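SusD superfamily protein (Bacteroides vulgatus, PDB 3MYV) probably binds polysaccharide at the bacterial outer membrane, as a SusD-family protein, and takes part in glycan capture. Local coordinates at residues A[171-174]-A[175-178]; A[355-358]-A[359-363]; A[133-136]-A[137-140]; A[279-282]-A[283-287]; A[31-35]-A[36-40]. All blocks are in the same frame, centred on the assembly; numbering follows the deposited sequence.

Contact 1: A[171-174]-A[175-178]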
loop_
_atom_site.group_PDB
_atom_site.type_symbol
_atom_site.label_atom_id
_atom_site.label_comp_id
_atom_site.label_asym_id
_atom_site.label_seq_id
_atom_site.Cartn_x
_atom_site.Cartn_y
_atom_site.Cartn_z
ATOM N N LEU A 171 -8.080 -10.645 -10.078
ATOM C CA LEU A 171 -7.494 -9.478 -10.700
ATOM C C LEU A 171 -7.139 -9.742 -12.176
ATOM O O LEU A 171 -7.356 -8.872 -13.002
ATOM C CB LEU A 171 -6.302 -9.017 -9.852
ATOM C CG LEU A 171 -5.829 -7.580 -9.826
ATOM C CD1 LEU A 171 -6.933 -6.544 -9.820
ATOM C CD2 LEU A 171 -4.884 -7.484 -8.619
ATOM N N GLU A 172 -6.679 -10.951 -12.528
ATOM C CA GLU A 172 -6.427 -11.286 -13.930
ATOM C C GLU A 172 -7.729 -11.132 -14.743
ATOM O O GLU A 172 -7.727 -10.528 -15.816
ATOM C CB GLU A 172 -5.833 -12.706 -14.078
ATOM C CG GLU A 172 -4.425 -12.817 -13.514
ATOM C CD GLU A 172 -3.910 -14.258 -13.458
ATOM O OE1 GLU A 172 -4.729 -15.197 -13.451
ATOM O OE2 GLU A 172 -2.679 -14.448 -13.401
ATOM N N GLU A 173 -8.846 -11.612 -14.201
ATOM C CA GLU A 173 -10.128 -11.429 -14.871
ATOM C C GLU A 173 -10.576 -9.955 -14.903
ATOM O O GLU A 173 -11.035 -9.467 -15.949
ATOM C CB GLU A 173 -11.199 -12.341 -14.279
ATOM C CG GLU A 173 -12.501 -12.229 -15.015
ATOM C CD GLU A 173 -13.608 -13.104 -14.473
ATOM O OE1 GLU A 173 -13.347 -13.950 -13.577
ATOM O OE2 GLU A 173 -14.744 -12.924 -14.960
ATOM N N ALA A 174 -10.438 -9.255 -13.782
ATOM C CA ALA A 174 -10.804 -7.833 -13.682
ATOM C C ALA A 174 -10.159 -7.002 -14.793
ATOM O O ALA A 174 -10.824 -6.184 -15.461
ATOM C CB ALA A 174 -10.417 -7.264 -12.303
ATOM N N VAL A 175 -8.859 -7.210 -14.978
ATOM C CA VAL A 175 -8.090 -6.493 -15.985
ATOM C C VAL A 175 -8.737 -6.671 -17.355
ATOM O O VAL A 175 -8.825 -5.715 -18.121
ATOM C CB VAL A 175 -6.600 -6.934 -15.997
ATOM C CG1 VAL A 175 -5.885 -6.428 -17.308
ATOM C CG2 VAL A 175 -5.863 -6.402 -14.741
ATOM N N THR A 176 -9.215 -7.882 -17.673
ATOM C CA THR A 176 -9.767 -8.101 -19.004
ATOM C C THR A 176 -11.076 -7.334 -19.186
ATOM O O THR A 176 -11.440 -7.038 -20.308
ATOM C CB THR A 176 -10.002 -9.608 -19.336
ATOM O OG1 THR A 176 -11.060 -10.128 -18.525
ATOM C CG2 THR A 176 -8.701 -10.438 -19.134
ATOM N N LEU A 177 -11.787 -7.045 -18.097
ATOM C CA LEU A 177 -13.078 -6.335 -18.161
ATOM C C LEU A 177 -13.010 -4.806 -18.107
ATOM O O LEU A 177 -13.966 -4.142 -18.486
ATOM C CB LEU A 177 -13.974 -6.780 -17.004
ATOM C CG LEU A 177 -14.319 -8.269 -16.977
ATOM C CD1 LEU A 177 -15.199 -8.568 -15.777
ATOM C CD2 LEU A 177 -14.971 -8.663 -18.295
HETATM N N MSE A 178 -11.913 -4.259 -17.593
HETATM C CA MSE A 178 -11.838 -2.843 -17.214
HETATM C C MSE A 178 -11.471 -1.868 -18.340
HETATM O O MSE A 178 -10.841 -2.234 -19.331
HETATM C CB MSE A 178 -10.854 -2.689 -16.039
HETATM C CG MSE A 178 -11.437 -3.192 -14.722
HETATM SE SE MSE A 178 -10.130 -3.237 -13.338
HETATM C CE MSE A 178 -10.273 -1.347 -12.902
#
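Thr176 OG1 donates a short hydrogen bond to Glu173 O, 2.7 Å away. The bond lies in the carbonyl plane and uses a lone pair. The torsion that makes it possible puts OG1 between the backbone N and the carbonyl carbon (chi1 68°), facing back along the helix. Thr176 N and Leu177 N add weaker bonds to the same oxygen. Just before this, Val175 N bonds Leu171 O at 3.0 Å and nearly straight (167°). Toward the end of the helix the pattern changes. Leu177 N reaches Ala174 O at 2.9 Å from well above the carbonyl plane, and Met178 N makes a weak bond to the same oxygen.

Packing is modest. Thr176 CG2 lies 3.5 Å from Glu172 O, and Val175 CG2 3.4 Å from Leu171 O. Met178, a selenomethionine, brings its SE to 4.2 Å from Ala174 CB. Helices 103-128 and 189-202 cover the inner side, through Met114 and Ala115 on one and Ala192 and Leu195 on the other. The weakening of the i-4 bonds, with i-3 bonds appearing beside them, marks the C-terminal end of helix 160-177, in a helical layer consistent with the TPR-like scaffold of SusD proteins.

Contact 2: A[355-358]-A[359-363]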
loop_
_atom_site.group_PDB
_atom_site.type_symbol
_atom_site.label_atom_id
_atom_site.label_comp_id
_atom_site.label_asym_id
_atom_site.label_seq_id
_atom_site.Cartn_x
_atom_site.Cartn_y
_atom_site.Cartn_z
ATOM N N GLN A 355 17.245 -5.791 -18.415
ATOM C CA GLN A 355 16.142 -4.856 -18.555
ATOM C C GLN A 355 15.764 -4.211 -17.208
ATOM O O GLN A 355 15.525 -3.017 -17.138
ATOM C CB GLN A 355 14.941 -5.568 -19.211
ATOM C CG GLN A 355 15.171 -5.876 -20.704
ATOM C CD GLN A 355 14.285 -7.010 -21.263
ATOM O OE1 GLN A 355 13.081 -7.080 -20.985
ATOM N NE2 GLN A 355 14.887 -7.886 -22.083
ATOM N N GLY A 356 15.781 -5.001 -16.134
ATOM C CA GLY A 356 15.390 -4.520 -14.813
ATOM C C GLY A 356 16.407 -3.533 -14.287
ATOM O O GLY A 356 16.056 -2.586 -13.589
ATOM N N LEU A 357 17.670 -3.732 -14.659
ATOM C CA LEU A 357 18.709 -2.763 -14.305
ATOM C C LEU A 357 18.435 -1.423 -14.997
ATOM O O LEU A 357 18.659 -0.367 -14.424
ATOM C CB LEU A 357 20.077 -3.291 -14.711
ATOM C CG LEU A 357 21.317 -2.475 -14.313
ATOM C CD1 LEU A 357 21.274 -2.127 -12.808
ATOM C CD2 LEU A 357 22.581 -3.234 -14.684
ATOM N N GLY A 358 17.974 -1.482 -16.244
ATOM C CA GLY A 358 17.618 -0.280 -17.000
ATOM C C GLY A 358 16.525 0.495 -16.259
ATOM O O GLY A 358 16.624 1.712 -16.043
ATOM N N TYR A 359 15.500 -0.220 -15.832
ATOM C CA TYR A 359 14.418 0.393 -15.061
ATOM C C TYR A 359 14.876 0.928 -13.699
ATOM O O TYR A 359 14.456 2.022 -13.279
ATOM C CB TYR A 359 13.258 -0.590 -14.911
ATOM C CG TYR A 359 12.530 -0.885 -16.196
ATOM C CD1 TYR A 359 12.131 0.142 -17.048
ATOM C CD2 TYR A 359 12.180 -2.178 -16.540
ATOM C CE1 TYR A 359 11.453 -0.129 -18.208
ATOM C CE2 TYR A 359 11.508 -2.456 -17.686
ATOM C CZ TYR A 359 11.122 -1.437 -18.519
ATOM O OH TYR A 359 10.427 -1.708 -19.681
ATOM N N LEU A 360 15.744 0.176 -13.018
ATOM C CA LEU A 360 16.284 0.620 -11.743
ATOM C C LEU A 360 16.982 1.957 -11.962
ATOM O O LEU A 360 16.713 2.883 -11.232
ATOM C CB LEU A 360 17.230 -0.415 -11.135
ATOM C CG LEU A 360 17.884 -0.011 -9.800
ATOM C CD1 LEU A 360 16.766 0.235 -8.692
ATOM C CD2 LEU A 360 18.913 -1.010 -9.408
ATOM N N ASN A 361 17.843 2.046 -12.989
ATOM C CA ASN A 361 18.598 3.267 -13.274
ATOM C C ASN A 361 17.721 4.441 -13.607
ATOM O O ASN A 361 18.043 5.578 -13.272
ATOM C CB ASN A 361 19.654 3.069 -14.368
ATOM C CG ASN A 361 20.945 2.542 -13.799
ATOM O OD1 ASN A 361 21.769 3.318 -13.312
ATOM N ND2 ASN A 361 21.112 1.214 -13.793
ATOM N N GLU A 362 16.609 4.188 -14.282
ATOM C CA GLU A 362 15.678 5.289 -14.552
ATOM C C GLU A 362 15.230 5.977 -13.277
ATOM O O GLU A 362 15.144 7.223 -13.224
ATOM C CB GLU A 362 14.466 4.802 -15.301
ATOM C CG GLU A 362 13.711 5.930 -15.943
ATOM C CD GLU A 362 14.278 6.304 -17.286
ATOM O OE1 GLU A 362 14.525 5.373 -18.080
ATOM O OE2 GLU A 362 14.439 7.520 -17.549
ATOM N N ILE A 363 14.983 5.189 -12.234
ATOM C CA ILE A 363 14.521 5.742 -10.954
ATOM C C ILE A 363 15.700 6.377 -10.197
ATOM O O ILE A 363 15.576 7.461 -9.581
ATOM C CB ILE A 363 13.825 4.663 -10.096
ATOM C CG1 ILE A 363 12.584 4.128 -10.842
ATOM C CG2 ILE A 363 13.490 5.198 -8.677
ATOM C CD1 ILE A 363 11.501 5.187 -11.177
#
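Asn361 folds its side chain back over the preceding helical turn and lies alongside Leu357, both pointing the same way. Its CB sits 3.6 Å from Leu357 O and 3.7 Å from Gly358 O. CG follows at 3.8 Å from Leu357 O. At the tip the amide divides its work. ND2 gives Leu357 O a hydrogen bond of 3.0 Å, with the oxygen near the amide plane and ND2 above the carbonyl plane. OD1 turns to Val373 N.

Leu357 O is therefore gripped twice, because Asn361 N also bonds it, at 2.9 Å, from the opposite face of its plane. This is a side chain doubling a regular i to i-4 bond within helix 350-367. A leucine in place of Asn361 would probably leave Leu357 O with the backbone bond alone and Val373 N without its acceptor. ND2 also rests 3.5 Å from Leu357 CD1, so the leucine branch flanks the amide. On another side of the helix, Tyr359 CD2 passes 3.5 Å from Gln355 O. Its hydroxyl goes on to Asp214, and its ring meets Tyr338 of helix 334-348 almost at right angles. Leu360 CD2 touches Leu357 CD1 at 4.3 Å.

Contact 3: A[133-136]-A[137-140]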
loop_
_atom_site.group_PDB
_atom_site.type_symbol
_atom_site.label_atom_id
_atom_site.label_comp_id
_atom_site.label_asym_id
_atom_site.label_seq_id
_atom_site.Cartn_x
_atom_site.Cartn_y
_atom_site.Cartn_z
ATOM N N THR A 133 5.882 -15.624 1.054
ATOM C CA THR A 133 7.222 -16.115 0.763
ATOM C C THR A 133 7.869 -16.811 1.955
ATOM O O THR A 133 8.832 -17.520 1.772
ATOM C CB THR A 133 8.135 -14.968 0.244
ATOM O OG1 THR A 133 7.932 -13.801 1.045
ATOM C CG2 THR A 133 7.781 -14.646 -1.194
ATOM N N LYS A 134 7.326 -16.689 3.165
ATOM C CA LYS A 134 7.883 -17.455 4.312
ATOM C C LYS A 134 7.770 -18.979 4.155
ATOM O O LYS A 134 8.690 -19.738 4.505
ATOM C CB LYS A 134 7.226 -17.039 5.639
ATOM C CG LYS A 134 7.850 -17.719 6.861
ATOM C CD LYS A 134 7.179 -17.286 8.138
ATOM C CE LYS A 134 7.916 -17.848 9.331
ATOM N NZ LYS A 134 7.172 -17.541 10.593
ATOM N N ASP A 135 6.653 -19.413 3.596
ATOM C CA ASP A 135 6.211 -20.786 3.756
ATOM C C ASP A 135 5.239 -21.217 2.666
ATOM O O ASP A 135 4.367 -22.064 2.899
ATOM C CB ASP A 135 5.544 -20.901 5.129
ATOM C CG ASP A 135 4.275 -20.063 5.238
ATOM O OD1 ASP A 135 3.950 -19.317 4.291
ATOM O OD2 ASP A 135 3.587 -20.187 6.278
ATOM N N LYS A 136 5.393 -20.650 1.473
ATOM C CA LYS A 136 4.483 -20.897 0.361
ATOM C C LYS A 136 3.022 -20.724 0.777
ATOM O O LYS A 136 2.141 -21.476 0.347
ATOM C CB LYS A 136 4.738 -22.288 -0.254
ATOM C CG LYS A 136 6.088 -22.426 -0.981
ATOM C CD LYS A 136 6.020 -21.808 -2.365
ATOM C CE LYS A 136 7.352 -21.838 -3.130
ATOM N NZ LYS A 136 7.422 -20.676 -4.096
ATOM N N GLY A 137 2.751 -19.733 1.626
ATOM C CA GLY A 137 1.377 -19.377 1.939
ATOM C C GLY A 137 0.681 -20.378 2.851
ATOM O O GLY A 137 -0.552 -20.413 2.905
ATOM N N ALA A 138 1.460 -21.170 3.570
ATOM C CA ALA A 138 0.916 -22.217 4.420
ATOM C C ALA A 138 0.211 -21.693 5.662
ATOM O O ALA A 138 -0.723 -22.337 6.131
ATOM C CB ALA A 138 2.001 -23.243 4.820
ATOM N N SER A 139 0.637 -20.543 6.178
ATOM C CA SER A 139 0.025 -19.972 7.384
ATOM C C SER A 139 -1.391 -19.495 7.098
ATOM O O SER A 139 -1.776 -19.277 5.956
ATOM C CB SER A 139 0.849 -18.807 7.924
ATOM O OG SER A 139 0.666 -17.637 7.145
ATOM N N LEU A 140 -2.169 -19.326 8.156
ATOM C CA LEU A 140 -3.511 -18.849 8.014
ATOM C C LEU A 140 -3.502 -17.365 7.704
ATOM O O LEU A 140 -2.771 -16.586 8.315
ATOM C CB LEU A 140 -4.344 -19.116 9.290
ATOM C CG LEU A 140 -4.612 -20.585 9.657
ATOM C CD1 LEU A 140 -5.345 -20.634 10.992
ATOM C CD2 LEU A 140 -5.448 -21.338 8.613
HETATM O O HOH W 1 1.979 -17.524 4.734
#
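Asp135 curls its carboxylate over the turn that Gly137 helps to form, and the two residues carry most of the contact. The Asp135 side chain takes the crowded position, with CG between the backbone N and the carbonyl carbon (chi1 65°). That brings both oxygens over the backbone that follows. OD1 receives weak bonds from Gly137 N at 3.0 Å and from Ala138 N at 3.2 Å. The first of these is the bond of an Asx turn. OD2 takes a further weak bond from Ser139 N, also at 3.0 Å, and lies 3.5 Å from Ser139 CB. The main-chain oxygen joins in: Ala138 N bonds Asp135 O at 3.1 Å and closes a type I' beta turn from Asp135 to Ala138.

Lys136 and Gly137 occupy the middle of this turn, both with positive phi. At Gly137 phi is 74°, and a side chain there would collide with Lys136 O, which suits the residue found. The Lys136 chain bends at its second torsion and leads away from the turn. A water bonds Asp135 OD1 at 2.7 Å, probably as donor, and also pairs with Ser139 OG. That hydroxyl is also bonded to Tyr130 N, and backbone bonds tie Gly137 to Ala161 and Ser139 to Val160.

One carboxylate thus takes up three successive backbone amides just past helix 132-135. Three successive N-H groups and a water approach it, so it is likely to stay negatively charged and to hold the turn through several weak bonds instead of one strong one.

Contact 4: A[279-282]-A[283-287]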
loop_
_atom_site.group_PDB
_atom_site.type_symbol
_atom_site.label_atom_id
_atom_site.label_comp_id
_atom_site.label_asym_id
_atom_site.label_seq_id
_atom_site.Cartn_x
_atom_site.Cartn_y
_atom_site.Cartn_z
ATOM N N VAL A 279 10.694 10.709 9.938
ATOM C CA VAL A 279 11.634 9.744 9.407
ATOM C C VAL A 279 12.632 9.424 10.520
ATOM O O VAL A 279 12.836 10.209 11.439
ATOM C CB VAL A 279 12.331 10.191 8.090
ATOM C CG1 VAL A 279 11.256 10.542 7.034
ATOM C CG2 VAL A 279 13.325 11.351 8.316
ATOM N N THR A 280 13.250 8.262 10.428
ATOM C CA THR A 280 14.281 7.867 11.384
ATOM C C THR A 280 15.607 8.568 11.033
ATOM O O THR A 280 15.780 9.127 9.913
ATOM C CB THR A 280 14.498 6.356 11.326
ATOM O OG1 THR A 280 14.834 6.006 9.981
ATOM C CG2 THR A 280 13.241 5.599 11.770
ATOM N N GLN A 281 16.535 8.553 11.985
ATOM C CA GLN A 281 17.860 9.092 11.754
ATOM C C GLN A 281 18.532 8.342 10.588
ATOM O O GLN A 281 19.204 8.949 9.760
ATOM C CB GLN A 281 18.714 9.029 13.023
ATOM C CG GLN A 281 20.010 9.837 12.910
ATOM C CD GLN A 281 20.841 9.826 14.174
ATOM O OE1 GLN A 281 20.324 9.976 15.277
ATOM N NE2 GLN A 281 22.148 9.678 14.015
ATOM N N LYS A 282 18.311 7.032 10.503
ATOM C CA LYS A 282 18.864 6.216 9.418
ATOM C C LYS A 282 18.412 6.736 8.054
ATOM O O LYS A 282 19.232 6.918 7.164
ATOM C CB LYS A 282 18.476 4.744 9.599
ATOM C CG LYS A 282 18.824 3.838 8.430
ATOM C CD LYS A 282 17.571 3.399 7.644
ATOM C CE LYS A 282 17.944 2.772 6.311
ATOM N NZ LYS A 282 16.789 2.384 5.451
ATOM N N TYR A 283 17.128 7.013 7.885
ATOM C CA TYR A 283 16.650 7.478 6.597
ATOM C C TYR A 283 17.193 8.890 6.291
ATOM O O TYR A 283 17.654 9.172 5.187
ATOM C CB TYR A 283 15.131 7.494 6.524
ATOM C CG TYR A 283 14.633 7.902 5.140
ATOM C CD1 TYR A 283 14.493 6.957 4.126
ATOM C CD2 TYR A 283 14.361 9.229 4.828
ATOM C CE1 TYR A 283 14.057 7.305 2.872
ATOM C CE2 TYR A 283 13.950 9.595 3.555
ATOM C CZ TYR A 283 13.798 8.610 2.574
ATOM O OH TYR A 283 13.384 8.956 1.308
ATOM N N ALA A 284 17.156 9.756 7.290
ATOM C CA ALA A 284 17.627 11.114 7.124
ATOM C C ALA A 284 19.096 11.121 6.721
ATOM O O ALA A 284 19.484 11.807 5.770
ATOM C CB ALA A 284 17.414 11.885 8.397
ATOM N N GLU A 285 19.903 10.337 7.424
ATOM C CA GLU A 285 21.338 10.215 7.100
ATOM C C GLU A 285 21.622 9.631 5.717
ATOM O O GLU A 285 22.518 10.125 5.049
ATOM C CB GLU A 285 22.072 9.391 8.158
ATOM C CG GLU A 285 22.216 10.141 9.424
ATOM C CD GLU A 285 22.900 9.347 10.531
ATOM O OE1 GLU A 285 23.201 8.134 10.364
ATOM O OE2 GLU A 285 23.114 9.974 11.575
ATOM N N GLN A 286 20.884 8.585 5.333
ATOM C CA GLN A 286 20.903 7.982 3.972
ATOM C C GLN A 286 20.761 9.125 2.935
ATOM O O GLN A 286 21.593 9.276 2.018
ATOM C CB GLN A 286 19.766 6.880 3.851
ATOM C CG GLN A 286 19.337 6.292 2.403
ATOM C CD GLN A 286 18.279 5.074 2.413
ATOM O OE1 GLN A 286 18.618 3.964 2.015
ATOM N NE2 GLN A 286 17.014 5.329 2.800
HETATM N N MSE A 287 19.753 9.974 3.127
HETATM C CA MSE A 287 19.383 10.987 2.112
HETATM C C MSE A 287 20.302 12.203 2.134
HETATM O O MSE A 287 20.679 12.739 1.073
HETATM C CB MSE A 287 17.947 11.505 2.294
HETATM C CG MSE A 287 16.810 10.544 1.969
HETATM SE SE MSE A 287 17.156 9.217 0.617
HETATM C CE MSE A 287 17.135 10.292 -0.971
HETATM O O HOH W 2 17.921 1.724 3.004
#
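Tyr283 and Val279 meet obliquely, with Val279 CB and CG1 each 4.0 Å from CD2 of the ring. The other flat groups are an amide and a carboxylate one turn apart. In one of the two deposited conformers of Gln281, NE2 bonds Glu285 OE2 at 2.6 Å, a link left doubtful by the second position. The two planes are 67° apart. The carboxylate oxygen lies near the amide plane, but NE2 comes to it from above the carboxylate plane.

Thr280 is the N-cap of helix 281-288. Its OG1 stands between the backbone N and the carbonyl carbon (chi1 57°) and accepts from Tyr283 N at 3.3 Å. The same hydroxyl is bonded to Asp46 O. Replacing Thr280 with a valine is likely to leave Tyr283 N uncapped and Asp46 O without its mate. Ala284 N bonds Thr280 O at 3.0 Å and starts the regular helical bonding.

Farther along, Lys282 and Gln286 lie side by side. A water bridges them, accepting from Lys282 NZ at 2.8 Å and donating to Gln286 OE1 at 2.5 Å. NZ also forms a salt bridge with Asp47.

Val279 ends strand 277-279 and packs on Trp310 and Leu312 of strand 307-312. Tyr283 rests on Leu299 of strand 299-304 and bonds Lys389 O through its hydroxyl, while Gln286 NE2 reaches Ser388, so the helix start sits between these strands and helix 380-391.

Contact 5: A[31-35]-A[36-40]. With EDO (1,2-ethanediol), chain I.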
loop_
_atom_site.group_PDB
_atom_site.type_symbol
_atom_site.label_atom_id
_atom_site.label_comp_id
_atom_site.label_asym_id
_atom_site.label_seq_id
_atom_site.Cartn_x
_atom_site.Cartn_y
_atom_site.Cartn_z
ATOM N N GLY A 31 -9.354 4.888 9.061
ATOM C CA GLY A 31 -9.109 3.528 9.507
ATOM C C GLY A 31 -8.539 2.570 8.468
ATOM O O GLY A 31 -8.088 1.457 8.828
ATOM N N TYR A 32 -8.591 2.958 7.191
ATOM C CA TYR A 32 -8.031 2.134 6.101
ATOM C C TYR A 32 -7.069 2.979 5.235
ATOM O O TYR A 32 -5.976 3.285 5.700
ATOM C CB TYR A 32 -9.176 1.434 5.333
ATOM C CG TYR A 32 -8.781 0.359 4.313
ATOM C CD1 TYR A 32 -7.524 -0.266 4.355
ATOM C CD2 TYR A 32 -9.692 -0.061 3.336
ATOM C CE1 TYR A 32 -7.166 -1.260 3.407
ATOM C CE2 TYR A 32 -9.355 -1.051 2.399
ATOM C CZ TYR A 32 -8.086 -1.639 2.435
ATOM O OH TYR A 32 -7.754 -2.620 1.534
ATOM N N TYR A 33 -7.460 3.404 4.033
ATOM C CA TYR A 33 -6.539 4.152 3.164
ATOM C C TYR A 33 -6.489 5.673 3.392
ATOM O O TYR A 33 -5.750 6.397 2.717
ATOM C CB TYR A 33 -6.791 3.788 1.694
ATOM C CG TYR A 33 -6.028 2.550 1.261
ATOM C CD1 TYR A 33 -4.632 2.568 1.192
ATOM C CD2 TYR A 33 -6.685 1.370 0.957
ATOM C CE1 TYR A 33 -3.918 1.464 0.809
ATOM C CE2 TYR A 33 -5.961 0.235 0.579
ATOM C CZ TYR A 33 -4.575 0.304 0.509
ATOM O OH TYR A 33 -3.838 -0.797 0.149
ATOM N N GLY A 34 -7.261 6.173 4.352
ATOM C CA GLY A 34 -7.102 7.556 4.784
ATOM C C GLY A 34 -5.879 7.800 5.655
ATOM O O GLY A 34 -5.410 8.945 5.750
ATOM N N ALA A 35 -5.370 6.743 6.288
ATOM C CA ALA A 35 -4.213 6.846 7.185
ATOM C C ALA A 35 -3.645 5.492 7.643
ATOM O O ALA A 35 -2.441 5.253 7.532
ATOM C CB ALA A 35 -4.582 7.690 8.433
ATOM N N ALA A 36 -4.487 4.628 8.203
ATOM C CA ALA A 36 -3.982 3.437 8.928
ATOM C C ALA A 36 -3.057 2.534 8.113
ATOM O O ALA A 36 -2.084 2.022 8.655
ATOM C CB ALA A 36 -5.117 2.607 9.544
HETATM N N MSE A 37 -3.368 2.319 6.838
HETATM C CA MSE A 37 -2.550 1.397 5.998
HETATM C C MSE A 37 -1.095 1.902 5.908
HETATM O O MSE A 37 -0.145 1.112 5.920
HETATM C CB MSE A 37 -3.121 1.266 4.580
HETATM C CG MSE A 37 -3.837 0.010 4.200
HETATM SE SE MSE A 37 -3.293 -1.702 4.862
HETATM C CE MSE A 37 -1.410 -1.577 5.036
ATOM N N PHE A 38 -0.938 3.209 5.878
ATOM C CA PHE A 38 0.352 3.841 5.715
ATOM C C PHE A 38 1.088 3.837 7.016
ATOM O O PHE A 38 2.275 3.558 7.041
ATOM C CB PHE A 38 0.187 5.244 5.138
ATOM C CG PHE A 38 -0.551 5.246 3.825
ATOM C CD1 PHE A 38 0.063 4.775 2.679
ATOM C CD2 PHE A 38 -1.852 5.676 3.746
ATOM C CE1 PHE A 38 -0.617 4.731 1.485
ATOM C CE2 PHE A 38 -2.542 5.645 2.556
ATOM C CZ PHE A 38 -1.934 5.177 1.425
ATOM N N ALA A 39 0.382 4.116 8.109
ATOM C CA ALA A 39 0.982 3.996 9.437
ATOM C C ALA A 39 1.566 2.608 9.601
ATOM O O ALA A 39 2.667 2.420 10.116
ATOM C CB ALA A 39 -0.051 4.284 10.508
ATOM N N TYR A 40 0.809 1.625 9.151
ATOM C CA TYR A 40 1.171 0.228 9.331
ATOM C C TYR A 40 2.431 -0.112 8.530
ATOM O O TYR A 40 3.424 -0.602 9.076
ATOM C CB TYR A 40 -0.011 -0.652 8.900
ATOM C CG TYR A 40 0.103 -2.097 9.313
ATOM C CD1 TYR A 40 0.839 -2.996 8.560
ATOM C CD2 TYR A 40 -0.524 -2.557 10.474
ATOM C CE1 TYR A 40 0.954 -4.344 8.939
ATOM C CE2 TYR A 40 -0.403 -3.891 10.865
ATOM C CZ TYR A 40 0.339 -4.775 10.087
ATOM O OH TYR A 40 0.452 -6.086 10.494
HETATM C C1 EDO I . -0.169 1.034 0.303
HETATM O O1 EDO I . 0.989 0.294 0.667
HETATM C C2 EDO I . -0.596 0.703 -1.131
HETATM O O2 EDO I . -1.415 -0.514 -1.197
#
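Tyr32 and Met37 are brought together by their torsions. Tyr32 CG is trans to the backbone N (chi1 -170°). In Met37, a selenomethionine, an unusual chi1 of -106° puts CG over one face of the Tyr33 ring, a CH-pi contact 3.9 Å from the ring centroid. The same CG is 3.7 Å from Tyr32 CE1. The bend at chi2 then brings SE to the edge of the Tyr32 ring, 5.5 Å from its centroid, as a Met-aromatic contact. Tyr33 in turn lays CD2 over the centre of the Tyr32 ring.

Phe38 approaches Tyr33 from another side. The Tyr33 edge points toward the Phe38 face in an offset edge-to-face pair, with centroids 5.8 Å apart and planes at 64°. Phe38 CE2 also comes 3.3 Å from Tyr33 O, which lies in the plane of the Phe38 ring.

The backbone here is a type I turn from Tyr32 to Ala35, leading into helix 36-43. Met37 N bonds Tyr32 O at 3.0 Å, and Ala39 N bonds Ala35 O at 3.1 Å. Ala35 is the N-cap residue, but its methyl can accept no bond.

A 1,2-ethanediol, probably from the crystallisation liquor, donates from O2 to Tyr33 OH at 2.8 Å and is also held by Arg126 and Arg198. Both tyrosine hydroxyls bond Asp123 of helix 103-128. Tyr32 also packs on Ile82 of helix 77-94. Phe38 stacks on Trp265 and touches Asn329 of strand 329-333, so this buried turn joins two helices to that strand.

Overall arrangement
Contact 5 lies nearest the middle of the chain, its own centre about 9 Å from that of the chain. The centres of the other four stand 20 to 22 Å out. Contacts 1, 3 and 4 each come within about 11 Å of it, nearest atoms. Contacts 1 and 5 share helix 103-128 as a neighbour. Contacts 2 and 4, about 9 Å apart at nearest atoms, both pack on helix 380-391. Contacts 1 and 4 are on opposite sides of the chain's centre, with their own centres 40 Å apart. A sodium ion, bound by Asn254, Ser255, Asp258, Pro260 and Leu325, lies about 9 Å from the nearest atoms of Gly34 in contact 5. No two contacts touch.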